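Local atomic coordinates of M32 carboxypeptidase (Pyrococcus furiosus, PDB entry 1KA2), a protein that removes amino acids one at a time from the C-terminus of peptides, with broad specificity, as a cobalt-dependent metallocarboxypeptidase working as a homodimer. Residues N80-G85 with E282-T287; K137-A142 with R371-E376; P155-L160 with G166-D171; Y435-K438 with D443-E446; E445-V448 with D454-K457. One frame throughout, in Å; residues are numbered along the deposited sequence.

Five contacts join parts of a largely helical chain. Contacts 2 and 3 are buried and adjoin each other, Leu159 and Pro155 of helix 155-163 packing on Val374, yet their chemistry differs: contact 2 is an apolar helix pair, whereas contact 3 is built on a buried carboxylate. Contacts 4 and 5 share helix 444-450, are partly buried, and pair an apolar inner side with lysines directed to acidic partners. Contact 1, also partly buried, stands apart, its centre about 27 Å from that of contact 3; there two aromatic rings meet. Hydrogen bonds cross between the segments in contacts 3 and 4 alone.

Contact 1. Residues N80-G85 with E282-T287; sequences NEYERG and ERFMFT
Tyr82, in the first turn of helix 81-99, reaches across to Phe284 in the 3-10 segment that follows helix 261-278. Its CB leaves the helix toward that loop, and with CG lying beside the backbone N (chi1 -52°) the ring is carried outward, the CH2 of Glu81 CG resting on the rim of one face. Along the ring, CD2 comes first, 3.3 Å from Phe284 CZ. The next atom, Tyr82 CE2, lies 3.4 Å from the same Phe284 CZ. The two rings thus meet rim to rim, neither lying over the other, with planes 50° apart and centroids 5.5 Å apart. At the tip, Tyr82 OH passes Arg283 NH2 at 4.2 Å, a loose approach; the guanidinium has its salt bridge with Asp281. A tyrosine suits a partly exposed site, giving carbon to Phe284 while its hydroxyl lies toward the charged rim. An alanine at Tyr82 would remove the ring and would probably leave Phe284 CZ and Ile470, which packs on both side chains, with a gap beside them.

Both backbones are fixed locally. Thr287 OG1 and N both give a hydrogen bond to Phe284 O, closing a type II turn in which Phe286 holds the positive phi; beyond it Phe286 packs on Val48 of the second subunit. On the helical side Asn80 OD1 accepts from Glu83 N at 2.7 Å, and Asn80 N gives to Glu83 OE1 at 3.0 Å, the reciprocal pair that defines a capping box at a helix N-terminus.

Contact 2. Residues K137-A142 with R371-E376; sequences KIISLA and RLMVSE
Ile139 of helix 132-149 and Met373 of helix 359-375 are the residues of the two segments whose CA atoms come nearest, 6.5 Å apart. The apolar packing comes first: the two side chains cross at about a right angle, and Met373 CE sits 3.8 Å from Ile139 CG1. A bend at the last torsion of Met373 (chi3 64°) turns this methyl in, while Ile139 CD1 reaches Met373 CG at 4.0 Å. The other branch, Ile139 CG2, sets its methyl 3.4 Å from the carbonyl oxygen Met373 O. One turn along, Ala142 CB meets Val374 CG2 at 4.1 Å, a small residue against a branched one; Leu159 covers both. An alanine at Ile139 would lose CG1, CG2 and CD1, and is likely to leave the methyl of Met373 without the partner on this side and freer to turn.

The polar bonds lie beside this packing. Lys143 NZ, from the same helix as Ile139, hydrogen-bonds Met373 O and Glu376 O. Ser375 OG also bonds back to Arg371 O.

With no hydrogen bond between the two segments themselves, apolar packing joins them, and Lys143, next to Ala142, adds the polar link at the helix end.

Contact 3. Residues P155-L160 with G166-D171; sequences PYDALL and GLRTRD
Asp157 grips the start of helix 169-192 through a single oxygen. Its OD1 accepts from Thr169 N at a modelled distance of 2.5 Å, unusually short and so doubtful in exact length, with an N-H...O angle of 159°. Thr169 OG1 gives a second bond to Asp157 OD1 at 2.6 Å, arriving from above the carboxylate plane. The hydroxyl can do this because OG1 stands beside the backbone N of its own residue (chi1 -61°), so the N-H and O-H of one residue converge on one acceptor. The other carboxylate oxygen, Asp157 OD2, takes Glu154 N. A negative charge at a helix N-terminus is probably also stabilised by the helix dipole.

Arg168, the N-cap residue, has a side chain without an acceptor. Its backbone N bonds Asp171 OD2 at 2.8 Å, a side chain three residues on, while its guanidinium folds back to a salt bridge with Asp161.

Outward lies the packing. The edge of the Tyr156 ring, at CD1, comes 3.5 Å from Thr169 OG1, and Tyr156 OH bonds Glu370. Leu160 CG touches Leu167 CD2 at 3.7 Å, and Leu160 CD2 rests 3.6 Å from Arg168 O. Helix 421-440 adjoins this apolar patch, with Pro421 on Leu160 and Ile425 on Leu167. Gly166, at a positive phi of 84°, suits a turn where a CB would strike the preceding carbonyl. Two consecutive helices joined by a short loop, the first N-H of the second bonded by a carboxylate of the first, make a helix-loop-helix connection about 11 Å (Leu167 to Glu299 side chains) from a metal ligand.

Contact 4. Residues Y435-K438 with D443-E446; sequences YHIK and DFEE
Ile437 and Lys438 near the end of helix 421-440 pack on Phe444 and Glu445 at the start of helix 444-450, two consecutive helices joined by a short loop, with an apolar inner side and an ion pair at its border. Asp443 is the N-cap residue of the second helix, although its side chain makes no capping bond and pairs instead with Lys447.

On the apolar side, Ile437 CD1 meets the edge of the Phe444 ring near its plane, 3.8 Å from CE1. The other branch, Ile437 CG2, lies 4.0 Å from the same Phe444 CE1, so both branches bear on the CD1-CE1 side of the ring. The large apolar ring suits a buried spot shared with Phe304 and Ile309 of helix 295-309 and with Ile456; CG anti to the backbone N (chi1 -178°) directs it there.

Lys438 serves both sides. Its chain turns at chi2 and then runs straight, so that CD passes Phe444 CB at 4.0 Å and the ammonium group continues to Glu445. Glu445 meets it with a chi1 of -25°, away from a staggered value, which suggests some strain. Tyr434 OH is a second hydrogen-bond partner of Glu445 OE1, and a bond from Lys438 NZ to Pro442 O is weak. The salt bridge itself spans 2.6 Å from Lys438 NZ to Glu445 OE1, which receives it on the lone pair anti to the other carboxylate oxygen.

Contact 5. Residues E445-V448 with D454-K457; sequences EEKV and DPIK
Lys447 and Val448 on helix 444-450 meet Pro455 and Ile456 on helix 454-465 across a gap in which the nearest CA atoms, of Lys447 and Ile456, are 8.6 Å apart, so the side chains have to span the space.

The outer pair is Lys447 with Pro455. The lysine chain runs extended to its CE, its CD 3.4 Å from Pro455 CG, tighter than an ordinary van der Waals contact. Lys447 CE follows at 3.8 Å from the same Pro455 CG, so the CG corner of the ring lies against the methylenes. A bend at the last torsion (chi4 -56°) then takes NZ away from the proline to a salt bridge with Asp443. Lysine is apt for such a place, being greasy along its length and charged at its end. Proline fits too, since in the first turn of a helix it needs no backbone N-H for a bond within the helix.

The inner pair is wholly apolar: Val448 CG2 lies 4.2 Å from Ile456 CD1. The branched, apolar chains suit a buried spot, the longer arm of Ile456 reaching with CD1 to the compact Val448.

Helix 295-309, which carries the metal ligand Glu299, closes the inner side, its Ile309 against Val448 and its Phe304 against Ile456. Ile437 of helix 421-440 also packs on Ile456, so helix 454-465 packs against helices 444-450, 295-309 and 421-440.

Contact 1. Residues N80-G85 with E282-T287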
# COMPACT_ATOMS: atom_id res chain seq x y z
N ASN A 80 29.80 7.49 19.88
CA ASN A 80 28.86 7.48 21.00
C ASN A 80 28.01 6.21 20.94
O ASN A 80 28.14 5.41 20.01
CB ASN A 80 27.94 8.71 20.95
CG ASN A 80 27.22 8.86 19.61
OD1 ASN A 80 26.51 7.96 19.18
ND2 ASN A 80 27.40 10.00 18.96
N GLU A 81 27.14 6.03 21.92
CA GLU A 81 26.29 4.85 21.99
C GLU A 81 25.38 4.68 20.77
O GLU A 81 25.20 3.57 20.25
CB GLU A 81 25.45 4.89 23.27
CG GLU A 81 24.54 6.11 23.37
CD GLU A 81 24.71 6.85 24.68
OE1 GLU A 81 24.48 6.24 25.75
OE2 GLU A 81 25.08 8.05 24.64
N TYR A 82 24.81 5.79 20.30
CA TYR A 82 23.92 5.76 19.15
C TYR A 82 24.62 5.28 17.89
O TYR A 82 24.18 4.31 17.25
CB TYR A 82 23.33 7.15 18.92
CG TYR A 82 22.69 7.74 20.16
CD1 TYR A 82 23.38 8.65 20.95
CD2 TYR A 82 21.42 7.35 20.55
CE1 TYR A 82 22.81 9.17 22.12
CE2 TYR A 82 20.84 7.86 21.71
CZ TYR A 82 21.54 8.76 22.49
OH TYR A 82 20.97 9.25 23.63
N GLU A 83 25.71 5.94 17.52
CA GLU A 83 26.48 5.56 16.34
C GLU A 83 26.97 4.12 16.51
O GLU A 83 27.12 3.39 15.54
CB GLU A 83 27.68 6.48 16.17
CG GLU A 83 27.35 7.96 16.21
CD GLU A 83 28.59 8.83 16.22
OE1 GLU A 83 29.42 8.66 17.15
OE2 GLU A 83 28.75 9.67 15.32
N ARG A 84 27.22 3.73 17.76
CA ARG A 84 27.69 2.38 18.04
C ARG A 84 26.54 1.41 17.79
O ARG A 84 26.74 0.32 17.26
CB ARG A 84 28.14 2.27 19.50
CG ARG A 84 29.07 1.11 19.79
CD ARG A 84 29.33 1.01 21.29
NE ARG A 84 29.71 2.30 21.85
CZ ARG A 84 29.73 2.57 23.15
NH1 ARG A 84 29.39 1.64 24.03
NH2 ARG A 84 30.08 3.79 23.56
N GLY A 85 25.34 1.82 18.19
CA GLY A 85 24.17 0.98 18.00
C GLY A 85 23.99 0.67 16.53
O GLY A 85 23.60 -0.44 16.16
N GLU A 282 12.38 9.96 17.19
CA GLU A 282 12.48 10.48 15.83
C GLU A 282 13.87 10.93 15.37
O GLU A 282 14.08 11.18 14.19
CB GLU A 282 11.49 11.63 15.62
CG GLU A 282 10.03 11.23 15.83
CD GLU A 282 9.06 12.26 15.29
OE1 GLU A 282 9.42 13.46 15.25
OE2 GLU A 282 7.94 11.88 14.91
N ARG A 283 14.82 11.04 16.28
CA ARG A 283 16.16 11.41 15.86
C ARG A 283 16.81 10.21 15.18
O ARG A 283 17.87 10.34 14.56
CB ARG A 283 17.00 11.85 17.06
CG ARG A 283 16.45 13.06 17.79
CD ARG A 283 17.21 13.33 19.07
NE ARG A 283 17.07 12.22 20.01
CZ ARG A 283 17.80 12.08 21.11
NH1 ARG A 283 18.73 12.97 21.41
NH2 ARG A 283 17.61 11.03 21.90
N PHE A 284 16.17 9.04 15.29
CA PHE A 284 16.67 7.79 14.70
C PHE A 284 15.94 7.42 13.39
O PHE A 284 16.19 6.37 12.79
CB PHE A 284 16.51 6.62 15.69
CG PHE A 284 17.12 6.86 17.05
CD1 PHE A 284 18.06 7.87 17.25
CD2 PHE A 284 16.77 6.06 18.14
CE1 PHE A 284 18.63 8.08 18.51
CE2 PHE A 284 17.34 6.26 19.40
CZ PHE A 284 18.27 7.27 19.59
N MET A 285 15.04 8.30 12.95
CA MET A 285 14.26 8.07 11.73
C MET A 285 15.17 7.72 10.54
O MET A 285 16.18 8.39 10.31
CB MET A 285 13.43 9.32 11.42
CG MET A 285 12.21 9.09 10.56
SD MET A 285 11.31 10.63 10.23
CE MET A 285 10.33 10.77 11.72
N PHE A 286 14.81 6.68 9.79
CA PHE A 286 15.59 6.23 8.63
C PHE A 286 16.87 5.44 8.98
O PHE A 286 17.62 5.05 8.08
CB PHE A 286 15.99 7.42 7.76
CG PHE A 286 14.87 8.34 7.47
CD1 PHE A 286 14.90 9.65 7.93
CD2 PHE A 286 13.76 7.90 6.75
CE1 PHE A 286 13.82 10.51 7.69
CE2 PHE A 286 12.69 8.75 6.51
CZ PHE A 286 12.72 10.06 6.98
N THR A 287 17.10 5.20 10.26
CA THR A 287 18.30 4.47 10.70
C THR A 287 17.96 3.12 11.31
O THR A 287 16.86 2.90 11.79
CB THR A 287 19.06 5.25 11.78
OG1 THR A 287 18.38 5.10 13.03
CG2 THR A 287 19.14 6.72 11.42

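Contact 2. Residues K137-A142 with R371-E376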
# COMPACT_ATOMS: atom_id res chain seq x y z
N LYS A 137 12.59 -32.58 5.70
CA LYS A 137 13.41 -31.69 4.90
C LYS A 137 13.69 -30.41 5.67
O LYS A 137 14.79 -29.86 5.60
CB LYS A 137 12.72 -31.34 3.58
CG LYS A 137 12.75 -32.45 2.54
CD LYS A 137 12.06 -31.98 1.27
CE LYS A 137 12.09 -33.03 0.18
NZ LYS A 137 11.42 -32.54 -1.05
N ILE A 138 12.69 -29.93 6.40
CA ILE A 138 12.86 -28.70 7.17
C ILE A 138 13.76 -28.92 8.38
O ILE A 138 14.46 -28.01 8.81
CB ILE A 138 11.48 -28.13 7.59
CG1 ILE A 138 10.75 -27.62 6.33
CG2 ILE A 138 11.64 -27.02 8.60
CD1 ILE A 138 9.43 -26.98 6.58
N ILE A 139 13.77 -30.13 8.93
CA ILE A 139 14.64 -30.42 10.06
C ILE A 139 16.09 -30.38 9.57
O ILE A 139 16.97 -29.82 10.23
CB ILE A 139 14.31 -31.80 10.69
CG1 ILE A 139 13.06 -31.67 11.57
CG2 ILE A 139 15.48 -32.29 11.54
CD1 ILE A 139 12.47 -32.99 12.01
N SER A 140 16.33 -30.95 8.40
CA SER A 140 17.68 -30.96 7.85
C SER A 140 18.16 -29.54 7.56
O SER A 140 19.32 -29.22 7.79
CB SER A 140 17.74 -31.79 6.56
OG SER A 140 19.08 -31.87 6.08
N LEU A 141 17.27 -28.70 7.05
CA LEU A 141 17.62 -27.30 6.75
C LEU A 141 17.95 -26.53 8.03
O LEU A 141 18.88 -25.73 8.06
CB LEU A 141 16.46 -26.61 6.01
CG LEU A 141 16.06 -27.19 4.65
CD1 LEU A 141 14.84 -26.44 4.13
CD2 LEU A 141 17.22 -27.10 3.65
N ALA A 142 17.18 -26.79 9.09
CA ALA A 142 17.41 -26.14 10.38
C ALA A 142 18.80 -26.46 10.93
O ALA A 142 19.52 -25.57 11.38
CB ALA A 142 16.35 -26.58 11.38
N ARG A 371 14.27 -28.57 20.34
CA ARG A 371 15.63 -28.85 20.78
C ARG A 371 16.05 -30.26 20.35
O ARG A 371 17.18 -30.46 19.92
CB ARG A 371 15.72 -28.72 22.30
CG ARG A 371 17.14 -28.81 22.83
CD ARG A 371 17.13 -28.83 24.34
NE ARG A 371 18.44 -28.49 24.88
CZ ARG A 371 18.69 -28.37 26.18
NH1 ARG A 371 17.72 -28.57 27.07
NH2 ARG A 371 19.91 -28.04 26.59
N LEU A 372 15.14 -31.22 20.47
CA LEU A 372 15.42 -32.60 20.06
C LEU A 372 15.66 -32.75 18.55
O LEU A 372 16.60 -33.43 18.12
CB LEU A 372 14.27 -33.52 20.47
CG LEU A 372 14.27 -34.06 21.90
CD1 LEU A 372 14.56 -32.94 22.90
CD2 LEU A 372 12.92 -34.74 22.18
N MET A 373 14.78 -32.13 17.75
CA MET A 373 14.84 -32.17 16.29
C MET A 373 16.17 -31.69 15.69
O MET A 373 16.65 -32.23 14.69
CB MET A 373 13.69 -31.33 15.71
CG MET A 373 12.29 -31.94 15.89
SD MET A 373 10.97 -30.71 15.99
CE MET A 373 11.09 -29.98 14.37
N VAL A 374 16.74 -30.67 16.30
CA VAL A 374 17.99 -30.10 15.82
C VAL A 374 19.23 -30.65 16.54
O VAL A 374 20.36 -30.49 16.06
CB VAL A 374 17.93 -28.57 15.93
CG1 VAL A 374 19.21 -27.94 15.41
CG2 VAL A 374 16.74 -28.08 15.13
N SER A 375 19.02 -31.29 17.68
CA SER A 375 20.12 -31.87 18.47
C SER A 375 20.38 -33.34 18.13
O SER A 375 21.39 -33.68 17.52
CB SER A 375 19.84 -31.79 19.97
OG SER A 375 19.78 -30.45 20.41
N GLU A 376 19.47 -34.20 18.56
CA GLU A 376 19.61 -35.63 18.31
C GLU A 376 19.10 -35.92 16.90
O GLU A 376 18.77 -34.99 16.16
CB GLU A 376 18.79 -36.41 19.34
CG GLU A 376 19.43 -37.70 19.79
CD GLU A 376 20.70 -37.46 20.60
OE1 GLU A 376 21.39 -38.45 20.93
OE2 GLU A 376 20.98 -36.28 20.90

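Contact 3. Residues P155-L160 with G166-D171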
# COMPACT_ATOMS: atom_id res chain seq x y z
N PRO A 155 23.50 -26.46 18.85
CA PRO A 155 23.14 -25.98 17.52
C PRO A 155 21.85 -25.16 17.64
O PRO A 155 21.63 -24.21 16.90
CB PRO A 155 22.91 -27.27 16.73
CG PRO A 155 23.81 -28.26 17.43
CD PRO A 155 23.59 -27.93 18.88
N TYR A 156 21.01 -25.54 18.60
CA TYR A 156 19.75 -24.86 18.81
C TYR A 156 19.94 -23.43 19.31
O TYR A 156 19.01 -22.63 19.26
CB TYR A 156 18.88 -25.64 19.79
CG TYR A 156 17.45 -25.15 19.87
CD1 TYR A 156 16.93 -24.65 21.06
CD2 TYR A 156 16.62 -25.16 18.74
CE1 TYR A 156 15.62 -24.18 21.13
CE2 TYR A 156 15.31 -24.69 18.80
CZ TYR A 156 14.81 -24.20 20.00
OH TYR A 156 13.52 -23.75 20.08
N ASP A 157 21.14 -23.11 19.78
CA ASP A 157 21.42 -21.75 20.25
C ASP A 157 21.44 -20.82 19.05
O ASP A 157 21.04 -19.67 19.15
CB ASP A 157 22.79 -21.65 20.93
CG ASP A 157 22.88 -22.46 22.20
OD1 ASP A 157 21.95 -22.41 23.03
OD2 ASP A 157 23.90 -23.15 22.38
N ALA A 158 21.92 -21.34 17.92
CA ALA A 158 22.02 -20.58 16.68
C ALA A 158 20.66 -20.20 16.10
O ALA A 158 20.50 -19.13 15.53
CB ALA A 158 22.83 -21.37 15.65
N LEU A 159 19.67 -21.09 16.24
CA LEU A 159 18.33 -20.80 15.72
C LEU A 159 17.64 -19.81 16.65
O LEU A 159 16.97 -18.86 16.20
CB LEU A 159 17.53 -22.10 15.61
CG LEU A 159 18.19 -23.15 14.71
CD1 LEU A 159 17.37 -24.43 14.69
CD2 LEU A 159 18.34 -22.58 13.30
N LEU A 160 17.82 -20.02 17.94
CA LEU A 160 17.24 -19.18 18.97
C LEU A 160 17.77 -17.75 18.81
O LEU A 160 17.01 -16.79 18.83
CB LEU A 160 17.64 -19.74 20.34
CG LEU A 160 16.62 -20.00 21.45
CD1 LEU A 160 15.26 -20.41 20.88
CD2 LEU A 160 17.18 -21.08 22.38
N GLY A 166 20.95 -12.80 21.04
CA GLY A 166 21.55 -13.13 22.32
C GLY A 166 20.87 -14.23 23.13
O GLY A 166 21.36 -14.60 24.21
N LEU A 167 19.76 -14.76 22.63
CA LEU A 167 19.06 -15.82 23.35
C LEU A 167 19.85 -17.12 23.20
O LEU A 167 20.39 -17.42 22.13
CB LEU A 167 17.63 -15.98 22.81
CG LEU A 167 16.67 -16.79 23.69
CD1 LEU A 167 16.51 -16.09 25.03
CD2 LEU A 167 15.32 -16.93 23.00
N ARG A 168 19.94 -17.89 24.29
CA ARG A 168 20.69 -19.15 24.27
C ARG A 168 19.76 -20.25 24.75
O ARG A 168 18.76 -19.98 25.40
CB ARG A 168 21.91 -19.08 25.21
CG ARG A 168 23.01 -18.09 24.83
CD ARG A 168 23.71 -18.49 23.54
NE ARG A 168 23.24 -17.70 22.41
CZ ARG A 168 23.91 -16.68 21.88
NH1 ARG A 168 25.09 -16.33 22.37
NH2 ARG A 168 23.39 -16.00 20.86
N THR A 169 20.11 -21.50 24.43
CA THR A 169 19.29 -22.62 24.86
C THR A 169 19.22 -22.64 26.39
O THR A 169 18.16 -22.88 26.96
CB THR A 169 19.85 -23.97 24.34
OG1 THR A 169 19.88 -23.96 22.91
CG2 THR A 169 18.98 -25.14 24.81
N ARG A 170 20.35 -22.38 27.03
CA ARG A 170 20.44 -22.37 28.50
C ARG A 170 19.44 -21.37 29.06
O ARG A 170 18.82 -21.62 30.09
CB ARG A 170 21.86 -22.01 28.95
CG ARG A 170 22.96 -22.74 28.18
CD ARG A 170 24.35 -22.44 28.74
NE ARG A 170 24.60 -23.13 30.01
CZ ARG A 170 24.73 -24.45 30.13
NH1 ARG A 170 24.65 -25.24 29.07
NH2 ARG A 170 24.95 -24.99 31.33
N ASP A 171 19.28 -20.23 28.39
CA ASP A 171 18.32 -19.22 28.84
C ASP A 171 16.92 -19.85 28.88
O ASP A 171 16.25 -19.84 29.91
CB ASP A 171 18.29 -18.03 27.86
CG ASP A 171 19.53 -17.15 27.96
OD1 ASP A 171 19.77 -16.57 29.03
OD2 ASP A 171 20.25 -17.03 26.95

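Contact 4. Residues Y435-K438 with D443-E446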
# COMPACT_ATOMS: atom_id res chain seq x y z
N TYR A 435 5.33 -5.18 37.75
CA TYR A 435 5.77 -4.89 39.12
C TYR A 435 6.74 -3.72 39.19
O TYR A 435 6.77 -3.00 40.18
CB TYR A 435 6.38 -6.15 39.75
CG TYR A 435 5.33 -7.19 40.07
CD1 TYR A 435 5.32 -8.43 39.44
CD2 TYR A 435 4.29 -6.89 40.95
CE1 TYR A 435 4.29 -9.35 39.67
CE2 TYR A 435 3.25 -7.80 41.19
CZ TYR A 435 3.26 -9.03 40.54
OH TYR A 435 2.21 -9.91 40.73
N HIS A 436 7.52 -3.53 38.14
CA HIS A 436 8.45 -2.41 38.12
C HIS A 436 7.71 -1.09 37.93
O HIS A 436 8.11 -0.06 38.48
CB HIS A 436 9.49 -2.61 37.02
CG HIS A 436 10.57 -3.58 37.39
ND1 HIS A 436 11.63 -3.22 38.20
CD2 HIS A 436 10.73 -4.89 37.12
CE1 HIS A 436 12.39 -4.28 38.41
NE2 HIS A 436 11.86 -5.31 37.77
N ILE A 437 6.62 -1.12 37.17
CA ILE A 437 5.85 0.10 36.97
C ILE A 437 4.95 0.30 38.19
O ILE A 437 4.67 1.44 38.58
CB ILE A 437 4.98 0.05 35.67
CG1 ILE A 437 4.32 1.41 35.44
CG2 ILE A 437 3.91 -1.02 35.79
CD1 ILE A 437 3.56 1.51 34.15
N LYS A 438 4.53 -0.81 38.79
CA LYS A 438 3.67 -0.78 39.97
C LYS A 438 4.41 -0.05 41.09
O LYS A 438 3.79 0.43 42.05
CB LYS A 438 3.33 -2.21 40.39
CG LYS A 438 2.30 -2.31 41.47
CD LYS A 438 0.97 -1.73 41.05
CE LYS A 438 -0.05 -1.88 42.16
NZ LYS A 438 -1.36 -1.26 41.82
N ASP A 443 -0.54 3.77 41.86
CA ASP A 443 -1.96 3.96 41.59
C ASP A 443 -2.25 3.52 40.15
O ASP A 443 -3.11 4.08 39.46
CB ASP A 443 -2.33 5.43 41.80
CG ASP A 443 -1.61 6.36 40.84
OD1 ASP A 443 -0.45 6.08 40.50
OD2 ASP A 443 -2.21 7.38 40.44
N PHE A 444 -1.50 2.51 39.72
CA PHE A 444 -1.60 1.93 38.38
C PHE A 444 -3.05 1.57 38.08
O PHE A 444 -3.63 2.06 37.10
CB PHE A 444 -0.72 0.67 38.31
CG PHE A 444 -0.71 0.01 36.95
CD1 PHE A 444 0.15 0.45 35.95
CD2 PHE A 444 -1.57 -1.06 36.68
CE1 PHE A 444 0.16 -0.16 34.69
CE2 PHE A 444 -1.57 -1.68 35.42
CZ PHE A 444 -0.71 -1.23 34.42
N GLU A 445 -3.64 0.72 38.92
CA GLU A 445 -5.03 0.25 38.77
C GLU A 445 -6.04 1.39 38.68
O GLU A 445 -6.91 1.39 37.81
CB GLU A 445 -5.41 -0.63 39.96
CG GLU A 445 -4.23 -1.30 40.65
CD GLU A 445 -3.67 -2.45 39.85
OE1 GLU A 445 -2.56 -2.91 40.16
OE2 GLU A 445 -4.36 -2.89 38.91
N GLU A 446 -5.92 2.34 39.59
CA GLU A 446 -6.82 3.48 39.63
C GLU A 446 -6.75 4.27 38.32
O GLU A 446 -7.78 4.71 37.81
CB GLU A 446 -6.47 4.36 40.82
CG GLU A 446 -7.32 5.61 40.96
CD GLU A 446 -6.98 6.41 42.21
OE1 GLU A 446 -7.37 7.59 42.28
OE2 GLU A 446 -6.34 5.84 43.12

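Contact 5. Residues E445-V448 with D454-K457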
# COMPACT_ATOMS: atom_id res chain seq x y z
N GLU A 445 -3.64 0.72 38.92
CA GLU A 445 -5.03 0.25 38.77
C GLU A 445 -6.04 1.39 38.68
O GLU A 445 -6.91 1.39 37.81
CB GLU A 445 -5.41 -0.63 39.96
CG GLU A 445 -4.23 -1.30 40.65
CD GLU A 445 -3.67 -2.45 39.85
OE1 GLU A 445 -2.56 -2.91 40.16
OE2 GLU A 445 -4.36 -2.89 38.91
N GLU A 446 -5.92 2.34 39.59
CA GLU A 446 -6.82 3.48 39.63
C GLU A 446 -6.75 4.27 38.32
O GLU A 446 -7.78 4.71 37.81
CB GLU A 446 -6.47 4.36 40.82
CG GLU A 446 -7.32 5.61 40.96
CD GLU A 446 -6.98 6.41 42.21
OE1 GLU A 446 -7.37 7.59 42.28
OE2 GLU A 446 -6.34 5.84 43.12
N LYS A 447 -5.55 4.43 37.76
CA LYS A 447 -5.42 5.15 36.50
C LYS A 447 -6.07 4.39 35.33
O LYS A 447 -6.67 5.01 34.45
CB LYS A 447 -3.95 5.44 36.19
CG LYS A 447 -3.32 6.49 37.10
CD LYS A 447 -1.94 6.93 36.61
CE LYS A 447 -1.26 7.86 37.61
NZ LYS A 447 -2.10 9.06 37.93
N VAL A 448 -5.97 3.06 35.33
CA VAL A 448 -6.58 2.28 34.26
C VAL A 448 -8.11 2.45 34.28
O VAL A 448 -8.73 2.71 33.24
CB VAL A 448 -6.25 0.77 34.40
CG1 VAL A 448 -7.17 -0.07 33.49
CG2 VAL A 448 -4.80 0.55 34.02
N ASP A 454 -1.71 8.12 29.94
CA ASP A 454 -0.51 8.86 29.58
C ASP A 454 0.71 8.53 30.45
O ASP A 454 1.79 8.27 29.93
CB ASP A 454 -0.78 10.36 29.58
CG ASP A 454 -1.66 10.79 28.42
OD1 ASP A 454 -1.80 10.00 27.46
OD2 ASP A 454 -2.21 11.91 28.47
N PRO A 455 0.56 8.55 31.79
CA PRO A 455 1.74 8.24 32.60
C PRO A 455 2.29 6.83 32.36
O PRO A 455 3.50 6.61 32.43
CB PRO A 455 1.25 8.46 34.04
CG PRO A 455 -0.25 8.30 33.95
CD PRO A 455 -0.57 8.97 32.64
N ILE A 456 1.40 5.89 32.07
CA ILE A 456 1.79 4.51 31.80
C ILE A 456 2.46 4.40 30.44
O ILE A 456 3.39 3.62 30.25
CB ILE A 456 0.58 3.58 31.85
CG1 ILE A 456 0.09 3.47 33.29
CG2 ILE A 456 0.94 2.20 31.26
CD1 ILE A 456 -1.20 2.72 33.45
N LYS A 457 1.96 5.18 29.48
CA LYS A 457 2.53 5.18 28.14
C LYS A 457 3.91 5.81 28.20
O LYS A 457 4.85 5.34 27.55
CB LYS A 457 1.62 5.97 27.17
CG LYS A 457 0.30 5.27 26.85
CD LYS A 457 -0.76 6.24 26.36
CE LYS A 457 -0.37 6.90 25.05
NZ LYS A 457 -1.40 7.87 24.59